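PDB 4TRT: DNA polymerase III subunit beta from Deinococcus radiodurans, which probably tethers DNA polymerases and other proteins to DNA as a ring-shaped, head-to-tail dimeric sliding clamp, so that replication proceeds processively. Local coordinates for residues A4-K9 / V58-Q63; V140-S145 / G172-I177; A148-F153 / D234-E239; V250-T255 / D298-T303. All blocks are in the same frame, centred on the assembly; numbering follows the deposited sequence. Where two conformers were deposited one is given.

Contact 1: A4-K9 / V58-Q63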
loop_
_atom_site.group_PDB
_atom_site.type_symbol
_atom_site.label_atom_id
_atom_site.label_comp_id
_atom_site.label_asym_id
_atom_site.label_seq_id
_atom_site.Cartn_x
_atom_site.Cartn_y
_atom_site.Cartn_z
ATOM N N ALA A 4 -26.053 24.263 6.337
ATOM C CA ALA A 4 -25.013 24.680 5.410
ATOM C C ALA A 4 -25.066 23.852 4.126
ATOM O O ALA A 4 -25.331 22.657 4.168
ATOM C CB ALA A 4 -23.630 24.580 6.060
ATOM N N ASN A 5 -24.835 24.506 2.990
ATOM C CA ASN A 5 -24.678 23.804 1.722
ATOM C C ASN A 5 -23.245 23.965 1.260
ATOM O O ASN A 5 -22.763 25.072 1.141
ATOM C CB ASN A 5 -25.664 24.338 0.681
ATOM C CG ASN A 5 -27.068 23.839 0.924
ATOM O OD1 ASN A 5 -27.366 22.649 0.756
ATOM N ND2 ASN A 5 -27.936 24.735 1.323
ATOM N N VAL A 6 -22.577 22.849 1.020
ATOM C CA VAL A 6 -21.168 22.845 0.694
ATOM C C VAL A 6 -20.905 21.804 -0.412
ATOM O O VAL A 6 -21.644 20.826 -0.557
ATOM C CB VAL A 6 -20.317 22.568 1.980
ATOM C CG1 VAL A 6 -20.614 21.197 2.560
ATOM C CG2 VAL A 6 -18.831 22.707 1.716
ATOM N N THR A 7 -19.885 22.063 -1.227
ATOM C CA THR A 7 -19.433 21.125 -2.252
ATOM C C THR A 7 -18.675 19.993 -1.575
ATOM O O THR A 7 -17.836 20.247 -0.708
ATOM C CB THR A 7 -18.537 21.858 -3.265
ATOM O OG1 THR A 7 -19.359 22.717 -4.067
ATOM C CG2 THR A 7 -17.816 20.900 -4.155
ATOM N N LYS A 8 -18.969 18.751 -1.950
ATOM C CA LYS A 8 -18.285 17.601 -1.370
ATOM C C LYS A 8 -16.773 17.663 -1.619
ATOM O O LYS A 8 -15.988 17.373 -0.710
ATOM C CB LYS A 8 -18.839 16.278 -1.897
ATOM C CG LYS A 8 -18.243 15.050 -1.217
ATOM C CD LYS A 8 -18.782 13.739 -1.771
ATOM C CE LYS A 8 -18.212 13.418 -3.151
ATOM N NZ LYS A 8 -18.934 12.292 -3.779
ATOM N N LYS A 9 -16.386 18.029 -2.841
ATOM C CA LYS A 9 -14.980 18.087 -3.243
ATOM C C LYS A 9 -14.177 18.988 -2.315
ATOM O O LYS A 9 -13.098 18.615 -1.846
ATOM C CB LYS A 9 -14.850 18.590 -4.682
ATOM C CG LYS A 9 -13.403 18.753 -5.156
ATOM C CD LYS A 9 -13.327 19.122 -6.629
ATOM C CE LYS A 9 -12.046 19.884 -6.949
ATOM N NZ LYS A 9 -10.858 19.281 -6.272
ATOM N N VAL A 58 -13.557 26.329 4.294
ATOM C CA VAL A 58 -14.303 25.739 3.206
ATOM C C VAL A 58 -15.482 26.657 2.866
ATOM O O VAL A 58 -16.386 26.834 3.690
ATOM C CB VAL A 58 -14.809 24.334 3.591
ATOM C CG1 VAL A 58 -15.651 23.737 2.473
ATOM C CG2 VAL A 58 -13.620 23.428 3.940
ATOM N N PRO A 59 -15.490 27.239 1.649
ATOM C CA PRO A 59 -16.626 28.082 1.267
ATOM C C PRO A 59 -17.946 27.335 1.302
ATOM O O PRO A 59 -18.004 26.161 0.924
ATOM C CB PRO A 59 -16.281 28.515 -0.171
ATOM C CG PRO A 59 -14.791 28.489 -0.214
ATOM C CD PRO A 59 -14.381 27.337 0.679
ATOM N N ALA A 60 -18.988 28.004 1.782
ATOM C CA ALA A 60 -20.296 27.393 1.930
ATOM C C ALA A 60 -21.353 28.452 2.108
ATOM O O ALA A 60 -21.054 29.584 2.484
ATOM C CB ALA A 60 -20.303 26.468 3.153
ATOM N N GLU A 61 -22.604 28.080 1.867
ATOM C CA GLU A 61 -23.713 28.942 2.212
ATOM C C GLU A 61 -24.288 28.437 3.511
ATOM O O GLU A 61 -24.695 27.285 3.594
ATOM C CB GLU A 61 -24.752 28.950 1.096
ATOM C CG GLU A 61 -24.079 29.373 -0.199
ATOM C CD GLU A 61 -25.013 29.974 -1.220
ATOM O OE1 GLU A 61 -26.246 29.885 -1.027
ATOM O OE2 GLU A 61 -24.495 30.551 -2.214
ATOM N N VAL A 62 -24.317 29.305 4.518
ATOM C CA VAL A 62 -24.724 28.927 5.861
ATOM C C VAL A 62 -25.870 29.822 6.356
ATOM O O VAL A 62 -25.851 31.034 6.156
ATOM C CB VAL A 62 -23.557 29.052 6.856
ATOM C CG1 VAL A 62 -23.998 28.577 8.236
ATOM C CG2 VAL A 62 -22.330 28.248 6.399
ATOM N N GLN A 63 -26.869 29.217 7.001
ATOM C CA GLN A 63 -27.898 29.984 7.699
ATOM C C GLN A 63 -27.829 29.658 9.191
ATOM O O GLN A 63 -27.547 28.519 9.579
ATOM C CB GLN A 63 -29.302 29.704 7.145
ATOM C CG GLN A 63 -29.722 28.248 7.254
ATOM C CD GLN A 63 -31.233 28.071 7.179
ATOM O OE1 GLN A 63 -31.876 28.533 6.231
ATOM N NE2 GLN A 63 -31.805 27.385 8.176
HETATM O O HOH W 1 -18.881 24.753 -0.947
#
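Val-6 meets both Ala-60 and Val-58, and its short branched side chain carries two of the apolar contacts between 4-9 and 58-63. Its CB lies opposite the methyl of Ala-60, with Val-6 CB and Ala-60 CB 4.1 Å apart. One atom further out, CG2 stands anti to the backbone N and crosses the Val-58 side chain at about a right angle; Val-6 CG2 to Val-58 CG1, at 3.4 Å, is closer than two methyls normally sit. The same methyl lies 3.6 Å from Pro-59 O (measured from Val-6 CG2). The side chain of Val-6 also touches Val-87 and Leu-11. This is the N-terminal domain of the sliding clamp, where the chain passes from strand 52-59 of one antiparallel sheet to strand 61-63 at the edge of another, beside strand 2-7. Two backbone bonds join Asn-5 and Glu-61 as an antiparallel hydrogen-bonded pair: Asn-5 N to Glu-61 O at 2.8 Å and Glu-61 N to Asn-5 O at 3.1 Å. Their side chains, polar and exposed, share one face of the sheet. The neighbouring pair, Ala-4 and Val-62, is non-hydrogen-bonded and turns hydrocarbon to the other face, Ala-4 CB and Val-62 CG2 being 3.9 Å apart. The small methyl of Ala-4 suits a buried site that Leu-43 also touches.

Contact 2: V140-S145 / G172-I177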
loop_
_atom_site.group_PDB
_atom_site.type_symbol
_atom_site.label_atom_id
_atom_site.label_comp_id
_atom_site.label_asym_id
_atom_site.label_seq_id
_atom_site.Cartn_x
_atom_site.Cartn_y
_atom_site.Cartn_z
ATOM N N VAL A 140 15.497 18.828 1.876
ATOM C CA VAL A 140 16.474 18.805 2.996
ATOM C C VAL A 140 16.044 18.054 4.242
ATOM O O VAL A 140 16.886 17.720 5.060
ATOM C CB VAL A 140 16.932 20.219 3.387
ATOM C CG1 VAL A 140 17.386 20.966 2.131
ATOM C CG2 VAL A 140 15.832 20.958 4.169
ATOM N N ARG A 141 14.756 17.726 4.344
ATOM C CA ARG A 141 14.146 17.179 5.565
ATOM C C ARG A 141 14.819 15.904 6.088
ATOM O O ARG A 141 14.973 15.731 7.295
ATOM C CB ARG A 141 12.645 16.915 5.283
ATOM C CG ARG A 141 11.974 15.811 6.087
ATOM C CD ARG A 141 11.716 16.336 7.468
ATOM N NE ARG A 141 11.077 15.397 8.390
ATOM C CZ ARG A 141 11.713 14.701 9.325
ATOM N NH1 ARG A 141 13.040 14.735 9.437
ATOM N NH2 ARG A 141 11.002 13.946 10.146
ATOM N N TYR A 142 15.202 15.001 5.189
ATOM C CA TYR A 142 15.863 13.750 5.578
ATOM C C TYR A 142 17.105 13.933 6.478
ATOM O O TYR A 142 17.468 13.033 7.226
ATOM C CB TYR A 142 16.274 12.960 4.326
ATOM C CG TYR A 142 17.436 13.588 3.568
ATOM C CD1 TYR A 142 18.746 13.330 3.938
ATOM C CD2 TYR A 142 17.220 14.451 2.490
ATOM C CE1 TYR A 142 19.809 13.903 3.271
ATOM C CE2 TYR A 142 18.283 15.041 1.816
ATOM C CZ TYR A 142 19.575 14.754 2.208
ATOM O OH TYR A 142 20.654 15.282 1.555
ATOM N N ALA A 143 17.782 15.076 6.387
ATOM C CA ALA A 143 19.048 15.274 7.107
ATOM C C ALA A 143 18.874 15.599 8.590
ATOM O O ALA A 143 19.837 15.498 9.364
ATOM C CB ALA A 143 19.879 16.372 6.433
ATOM N N ALA A 144 17.677 16.032 8.978
ATOM C CA ALA A 144 17.390 16.357 10.378
ATOM C C ALA A 144 17.190 15.058 11.151
ATOM O O ALA A 144 16.617 14.110 10.626
ATOM C CB ALA A 144 16.149 17.231 10.493
ATOM N N SER A 145 17.671 15.013 12.393
ATOM C CA SER A 145 17.443 13.851 13.249
ATOM C C SER A 145 16.904 14.275 14.594
ATOM O O SER A 145 17.456 15.157 15.265
ATOM C CB SER A 145 18.699 13.000 13.462
ATOM O OG SER A 145 18.427 11.966 14.420
ATOM N N GLY A 172 25.073 17.317 12.119
ATOM C CA GLY A 172 26.444 17.692 12.510
ATOM C C GLY A 172 27.520 17.144 11.576
ATOM O O GLY A 172 28.684 17.565 11.633
ATOM N N TYR A 173 27.134 16.201 10.717
ATOM C CA TYR A 173 28.069 15.534 9.806
ATOM C C TYR A 173 27.573 15.661 8.366
ATOM O O TYR A 173 28.214 16.348 7.551
ATOM C CB TYR A 173 28.237 14.062 10.197
ATOM C CG TYR A 173 28.727 13.863 11.609
ATOM C CD1 TYR A 173 27.832 13.824 12.683
ATOM C CD2 TYR A 173 30.082 13.707 11.880
ATOM C CE1 TYR A 173 28.278 13.640 13.986
ATOM C CE2 TYR A 173 30.537 13.527 13.181
ATOM C CZ TYR A 173 29.633 13.497 14.226
ATOM O OH TYR A 173 30.087 13.306 15.511
ATOM N N ARG A 174 26.443 15.024 8.047
ATOM C CA ARG A 174 25.805 15.294 6.749
ATOM C C ARG A 174 24.971 16.567 6.811
ATOM O O ARG A 174 24.477 16.946 7.860
ATOM C CB ARG A 174 24.968 14.127 6.241
ATOM C CG ARG A 174 23.762 13.771 7.084
ATOM C CD ARG A 174 23.050 12.617 6.418
ATOM N NE ARG A 174 21.908 12.109 7.163
ATOM C CZ ARG A 174 20.987 11.292 6.642
ATOM N NH1 ARG A 174 21.061 10.905 5.375
ATOM N NH2 ARG A 174 19.975 10.871 7.384
ATOM N N VAL A 175 24.805 17.198 5.652
ATOM C CA VAL A 175 24.106 18.458 5.528
ATOM C C VAL A 175 23.291 18.411 4.241
ATOM O O VAL A 175 23.745 17.858 3.225
ATOM C CB VAL A 175 25.094 19.652 5.418
ATOM C CG1 VAL A 175 24.329 20.957 5.586
ATOM C CG2 VAL A 175 26.223 19.544 6.445
ATOM N N ALA A 176 22.100 18.992 4.282
ATOM C CA ALA A 176 21.282 19.188 3.086
ATOM C C ALA A 176 20.867 20.650 3.066
ATOM O O ALA A 176 20.436 21.184 4.092
ATOM C CB ALA A 176 20.063 18.288 3.120
ATOM N N ILE A 177 21.008 21.267 1.896
ATOM C CA ILE A 177 20.741 22.689 1.675
ATOM C C ILE A 177 19.929 22.847 0.405
ATOM O O ILE A 177 20.196 22.181 -0.599
ATOM C CB ILE A 177 22.068 23.459 1.480
ATOM C CG1 ILE A 177 22.943 23.368 2.735
ATOM C CG2 ILE A 177 21.834 24.926 1.075
ATOM C CD1 ILE A 177 24.368 23.799 2.483
HETATM O O HOH W 2 23.500 14.639 2.875
HETATM O O HOH W 3 20.843 12.735 9.897
#
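Arg-174 crosses Tyr-142 at a slant with a chain that runs extended from CG to NE. Its NH1 lies at the edge of the tyrosine ring, near the ring plane and 3.6 Å from Tyr-142 CD1, while the two planes stand 63° apart; Tyr-142 CD1 and Ala-143 CA lie over one face of the guanidinium. NE donates to a water that itself donates a hydrogen bond to Ala-143 O, and NH1 forms a salt bridge with Asp-322. Val-175 turns its side chain away, yet its carbonyl accepts from a second water bonded to Tyr-142 OH. Ala-176 follows at the centre: its CB is 3.4 Å from Tyr-142 OH, 3.7 Å from Val-140 CB and 3.8 Å from Ala-143 CB, and small alanine suits a spot where three groups converge on one methyl. At Ile-177 the backbone takes over, Ile-177 C lying 3.6 Å from Val-140 CG1. A phenylalanine in place of Tyr-142 would probably leave Tyr-353 OH and the second water without this partner. In the central domain, the turn following helix 130-140 rests on the start of strand 175-181, with strand 164-170 touching Val-140 and Ala-143, helix 193-202 beside Arg-141, and helix 317-324 against Tyr-142 and Arg-174.

Contact 3: A148-F153 / D234-E239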
loop_
_atom_site.group_PDB
_atom_site.type_symbol
_atom_site.label_atom_id
_atom_site.label_comp_id
_atom_site.label_asym_id
_atom_site.label_seq_id
_atom_site.Cartn_x
_atom_site.Cartn_y
_atom_site.Cartn_z
ATOM N N ALA A 148 19.532 13.715 17.581
ATOM C CA ALA A 148 20.798 14.444 17.702
ATOM C C ALA A 148 20.973 14.940 19.130
ATOM O O ALA A 148 19.988 15.314 19.775
ATOM C CB ALA A 148 20.840 15.614 16.721
ATOM N N PHE A 149 22.207 14.939 19.624
ATOM C CA PHE A 149 22.507 15.490 20.945
ATOM C C PHE A 149 22.129 16.968 21.018
ATOM O O PHE A 149 21.591 17.428 22.029
ATOM C CB PHE A 149 23.995 15.357 21.304
ATOM C CG PHE A 149 24.435 13.952 21.623
ATOM C CD1 PHE A 149 23.853 13.249 22.666
ATOM C CD2 PHE A 149 25.447 13.333 20.879
ATOM C CE1 PHE A 149 24.254 11.959 22.967
ATOM C CE2 PHE A 149 25.862 12.041 21.182
ATOM C CZ PHE A 149 25.260 11.353 22.225
ATOM N N GLN A 150 22.420 17.701 19.950
ATOM C CA GLN A 150 22.092 19.127 19.895
ATOM C C GLN A 150 20.670 19.279 19.422
ATOM O O GLN A 150 20.345 18.924 18.278
ATOM C CB GLN A 150 23.030 19.869 18.940
ATOM C CG GLN A 150 24.443 19.999 19.477
ATOM C CD GLN A 150 25.316 20.872 18.605
ATOM O OE1 GLN A 150 26.238 20.381 17.966
ATOM N NE2 GLN A 150 25.017 22.163 18.557
ATOM N N ALA A 151 19.823 19.834 20.281
ATOM C CA ALA A 151 18.398 19.995 19.962
ATOM C C ALA A 151 18.173 20.740 18.645
ATOM O O ALA A 151 17.277 20.391 17.874
ATOM C CB ALA A 151 17.665 20.683 21.111
ATOM N N VAL A 152 18.989 21.755 18.369
ATOM C CA VAL A 152 18.831 22.514 17.118
ATOM C C VAL A 152 18.849 21.638 15.867
ATOM O O VAL A 152 18.169 21.971 14.879
ATOM C CB VAL A 152 19.865 23.658 16.958
ATOM C CG1 VAL A 152 19.627 24.743 17.998
ATOM C CG2 VAL A 152 21.286 23.133 17.077
ATOM N N PHE A 153 19.600 20.526 15.893
ATOM C CA PHE A 153 19.693 19.647 14.704
ATOM C C PHE A 153 18.445 18.798 14.484
ATOM O O PHE A 153 18.311 18.110 13.460
ATOM C CB PHE A 153 20.925 18.732 14.771
ATOM C CG PHE A 153 22.231 19.414 14.436
ATOM C CD1 PHE A 153 22.320 20.375 13.427
ATOM C CD2 PHE A 153 23.396 19.036 15.085
ATOM C CE1 PHE A 153 23.531 20.965 13.114
ATOM C CE2 PHE A 153 24.612 19.631 14.769
ATOM C CZ PHE A 153 24.678 20.593 13.778
ATOM N N ASP A 234 20.713 29.080 18.273
ATOM C CA ASP A 234 21.225 29.348 16.948
ATOM C C ASP A 234 21.606 28.017 16.309
ATOM O O ASP A 234 22.300 27.186 16.899
ATOM C CB ASP A 234 22.465 30.258 17.014
ATOM C CG ASP A 234 22.143 31.689 17.452
ATOM O OD1 ASP A 234 20.998 32.149 17.268
ATOM O OD2 ASP A 234 23.059 32.373 17.960
ATOM N N PHE A 235 21.163 27.819 15.086
ATOM C CA PHE A 235 21.654 26.704 14.293
ATOM C C PHE A 235 23.182 26.764 14.157
ATOM O O PHE A 235 23.746 27.847 13.979
ATOM C CB PHE A 235 21.005 26.741 12.922
ATOM C CG PHE A 235 20.938 25.405 12.253
ATOM C CD1 PHE A 235 19.984 24.471 12.636
ATOM C CD2 PHE A 235 21.820 25.086 11.244
ATOM C CE1 PHE A 235 19.920 23.243 12.007
ATOM C CE2 PHE A 235 21.773 23.856 10.633
ATOM C CZ PHE A 235 20.819 22.931 11.015
ATOM N N PRO A 236 23.868 25.608 14.250
ATOM C CA PRO A 236 25.331 25.662 14.222
ATOM C C PRO A 236 25.910 26.084 12.870
ATOM O O PRO A 236 25.198 26.100 11.863
ATOM C CB PRO A 236 25.742 24.221 14.559
ATOM C CG PRO A 236 24.536 23.619 15.225
ATOM C CD PRO A 236 23.387 24.235 14.495
ATOM N N ASP A 237 27.190 26.417 12.853
ATOM C CA ASP A 237 27.857 26.853 11.628
ATOM C C ASP A 237 28.148 25.650 10.717
ATOM O O ASP A 237 29.233 25.087 10.740
ATOM C CB ASP A 237 29.136 27.629 11.962
ATOM C CG ASP A 237 29.789 28.263 10.730
ATOM O OD1 ASP A 237 29.203 28.201 9.635
ATOM O OD2 ASP A 237 30.902 28.824 10.852
ATOM N N TYR A 238 27.154 25.272 9.924
ATOM C CA TYR A 238 27.269 24.162 8.958
ATOM C C TYR A 238 28.301 24.418 7.845
ATOM O O TYR A 238 28.793 23.459 7.250
ATOM C CB TYR A 238 25.894 23.824 8.341
ATOM C CG TYR A 238 25.278 24.967 7.572
ATOM C CD1 TYR A 238 25.570 25.165 6.232
ATOM C CD2 TYR A 238 24.415 25.858 8.192
ATOM C CE1 TYR A 238 25.036 26.221 5.524
ATOM C CE2 TYR A 238 23.858 26.913 7.489
ATOM C CZ TYR A 238 24.176 27.097 6.161
ATOM O OH TYR A 238 23.662 28.157 5.457
ATOM N N GLU A 239 28.632 25.689 7.567
ATOM C CA GLU A 239 29.652 26.021 6.562
ATOM C C GLU A 239 30.967 25.336 6.855
ATOM O O GLU A 239 31.680 24.950 5.930
ATOM C CB GLU A 239 29.936 27.528 6.487
ATOM C CG GLU A 239 28.859 28.351 5.808
ATOM C CD GLU A 239 28.674 28.003 4.342
ATOM O OE1 GLU A 239 29.632 27.505 3.704
ATOM O OE2 GLU A 239 27.560 28.232 3.837
#
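Phe-153 and Phe-235 form an edge-to-face pair, the edge of Phe-153 directed at the face of Phe-235, with centroids 5.5 Å apart and planes at 85°. Phe-153 CG lies anti to its carbonyl carbon (chi1 -77°), starting the ring toward Phe-235 and Pro-236. Pro-236 closes the tight part: its CG is 3.4 Å from Phe-153 CZ, and its CD meets Val-152 CG2 tip to tip at 3.5 Å. A rigid proline ring suits this place, offering hydrocarbon to both neighbours. The carbonyl O of Val-152 sits at the edge of the Phe-235 ring, 3.6 Å from Phe-235 CE1. An alanine in place of Phe-153 removes the ring, and would probably leave the face of Phe-235 without its edge-on partner and a gap beside Pro-236. Toward solvent the contact thins out: exposed Gln-150 slides past Pro-236 with NE2 3.7 Å from Pro-236 CG, and the Asp-234 side chain points away, the residue touching through its backbone O, 3.8 Å from Val-152 CG1. The contact ties the loop before strand 155-161 to that before strand 248-253, with Ile-190 touching Val-152 and Phe-235. With no hydrogen bond between the segments, their cohesion depends on shape and on apolar surfaces withdrawn from water.

Contact 4: V250-T255 / D298-T303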
loop_
_atom_site.group_PDB
_atom_site.type_symbol
_atom_site.label_atom_id
_atom_site.label_comp_id
_atom_site.label_asym_id
_atom_site.label_seq_id
_atom_site.Cartn_x
_atom_site.Cartn_y
_atom_site.Cartn_z
ATOM N N VAL A 250 33.077 14.069 -10.592
ATOM C CA VAL A 250 32.520 13.038 -11.440
ATOM C C VAL A 250 31.119 13.490 -11.820
ATOM O O VAL A 250 30.372 13.961 -10.970
ATOM C CB VAL A 250 32.469 11.673 -10.706
ATOM C CG1 VAL A 250 31.672 10.647 -11.511
ATOM C CG2 VAL A 250 33.887 11.154 -10.469
ATOM N N THR A 251 30.779 13.378 -13.103
ATOM C CA THR A 251 29.473 13.752 -13.575
ATOM C C THR A 251 28.869 12.531 -14.281
ATOM O O THR A 251 29.547 11.883 -15.086
ATOM C CB THR A 251 29.619 14.951 -14.553
ATOM O OG1 THR A 251 30.158 16.081 -13.840
ATOM C CG2 THR A 251 28.313 15.296 -15.139
ATOM N N LEU A 252 27.600 12.235 -13.999
ATOM C CA LEU A 252 26.941 11.079 -14.587
ATOM C C LEU A 252 25.429 11.197 -14.443
ATOM O O LEU A 252 24.950 12.013 -13.660
ATOM C CB LEU A 252 27.452 9.783 -13.929
ATOM C CG LEU A 252 27.003 9.498 -12.501
ATOM C CD1 LEU A 252 27.567 8.153 -12.081
ATOM C CD2 LEU A 252 27.407 10.568 -11.486
ATOM N N PRO A 253 24.679 10.368 -15.178
ATOM C CA PRO A 253 23.221 10.408 -15.093
ATOM C C PRO A 253 22.723 10.041 -13.704
ATOM O O PRO A 253 23.151 9.029 -13.144
ATOM C CB PRO A 253 22.784 9.357 -16.110
ATOM C CG PRO A 253 23.939 9.207 -17.044
ATOM C CD PRO A 253 25.136 9.382 -16.179
ATOM N N ALA A 254 21.851 10.876 -13.150
ATOM C CA ALA A 254 21.364 10.696 -11.796
ATOM C C ALA A 254 20.616 9.382 -11.640
ATOM O O ALA A 254 20.778 8.686 -10.634
ATOM C CB ALA A 254 20.454 11.847 -11.414
ATOM N N THR A 255 19.793 9.045 -12.623
ATOM C CA THR A 255 18.928 7.873 -12.484
ATOM C C THR A 255 19.756 6.604 -12.507
ATOM O O THR A 255 19.508 5.685 -11.699
ATOM C CB THR A 255 17.858 7.820 -13.580
ATOM O OG1 THR A 255 16.957 8.914 -13.401
ATOM C CG2 THR A 255 17.093 6.492 -13.559
ATOM N N ASP A 298 28.602 -2.939 -9.485
ATOM C CA ASP A 298 28.020 -2.324 -10.683
ATOM C C ASP A 298 28.959 -1.241 -11.190
ATOM O O ASP A 298 29.532 -0.489 -10.389
ATOM C CB ASP A 298 26.648 -1.742 -10.368
ATOM C CG ASP A 298 25.732 -1.707 -11.576
ATOM O OD1 ASP A 298 26.167 -2.017 -12.713
ATOM O OD2 ASP A 298 24.551 -1.352 -11.393
ATOM N N THR A 299 29.140 -1.165 -12.505
ATOM C CA THR A 299 30.099 -0.207 -13.091
ATOM C C THR A 299 29.383 0.739 -14.046
ATOM O O THR A 299 28.638 0.285 -14.924
ATOM C CB THR A 299 31.252 -0.937 -13.819
ATOM O OG1 THR A 299 31.907 -1.839 -12.915
ATOM C CG2 THR A 299 32.299 0.047 -14.374
ATOM N N LEU A 300 29.603 2.044 -13.853
ATOM C CA LEU A 300 28.989 3.097 -14.659
ATOM C C LEU A 300 30.052 3.934 -15.359
ATOM O O LEU A 300 31.074 4.254 -14.760
ATOM C CB LEU A 300 28.150 4.040 -13.778
ATOM C CG LEU A 300 26.957 3.474 -13.019
ATOM C CD1 LEU A 300 26.399 4.511 -12.045
ATOM C CD2 LEU A 300 25.884 3.007 -13.983
ATOM N N SER A 301 29.782 4.300 -16.612
ATOM C CA SER A 301 30.587 5.275 -17.328
ATOM C C SER A 301 30.323 6.650 -16.759
ATOM O O SER A 301 29.179 7.005 -16.485
ATOM C CB SER A 301 30.253 5.271 -18.821
ATOM O OG SER A 301 30.469 3.981 -19.343
ATOM N N VAL A 302 31.385 7.412 -16.540
ATOM C CA VAL A 302 31.264 8.772 -16.012
ATOM C C VAL A 302 32.242 9.709 -16.729
ATOM O O VAL A 302 33.152 9.265 -17.430
ATOM C CB VAL A 302 31.556 8.837 -14.489
ATOM C CG1 VAL A 302 30.584 7.949 -13.713
ATOM C CG2 VAL A 302 33.004 8.448 -14.180
ATOM N N THR A 303 32.050 11.014 -16.533
ATOM C CA THR A 303 33.054 11.978 -16.905
ATOM C C THR A 303 33.742 12.351 -15.617
ATOM O O THR A 303 33.074 12.672 -14.635
ATOM C CB THR A 303 32.386 13.196 -17.549
ATOM O OG1 THR A 303 31.569 12.734 -18.627
ATOM C CG2 THR A 303 33.432 14.202 -18.053
HETATM O O HOH W 4 33.248 15.678 -14.368
#
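Thr-251 and Thr-303 are joined by a reciprocal couple of backbone hydrogen bonds, an antiparallel hydrogen-bonded pair. Thr-251 N reaches Thr-303 O at 2.8 Å, and Thr-303 N reaches Thr-251 O at 3.0 Å with an N-H...O angle of 173°. Further polar contacts gather on Thr-303 O. Val-250 CA makes a CA-H...O contact of 3.3 Å with Thr-303 O, and a water donates to this same oxygen while also hydrogen-bonding Thr-251 OG1. With OG1 anti to the carbonyl carbon (chi1 -63°), the Thr-251 hydroxyl is placed where it can share that water; a beta-branched residue with a hydroxyl suits a partly exposed strand position.

The remaining interactions are apolar and centre on Val-302. Val-250 CG1 presses on Val-302 CB at 3.5 Å, and Leu-252 CD1 on Val-302 CG1 at 3.4 Å, both closer than ordinary carbon contacts. Leu-252 and Val-302 lie side by side, pointing the same way, whereas Leu-252 crosses Leu-300 at about a right angle, their CD1 atoms 3.8 Å apart. Leu-285 touches both Leu-252 and Val-302, and Leu-257 of helix 254-265 touches Leu-252.

In this C-terminal domain the chain leaves strand 294-301 of one sheet and enters strand 303-306, the edge of another beside strand 248-253. Within strand 294-301, Asp-298 pairs with a strand of the second subunit, continuing the sheet across the interface of the ring. The chemistry divides by face: the two threonine side chains share one side of the sheet, while branched hydrocarbon beside them packs inward, so the junction is fixed by directional bonds and by close apolar fit.

Contacts 1 and 4 are counterparts in the N-terminal and C-terminal domains: in each, a strand that leads into a helix pairs with a segment crossing from one sheet to another. Their centres are 54 Å apart, on opposite sides of the chain's centre. Contacts 2 and 3 belong to the central domain, with centres 10 Å apart, and they touch: Gly-172 CA lies 3.5 Å from Phe-153 CE2, and Ile-177 CD1 lies 3.9 Å from Tyr-238 CE1. Contacts 2 and 4 reach the same nine-stranded sheet, centres 24 Å apart, which links central and C-terminal domains. Of the four, contact 4 is the one that extends to the second subunit.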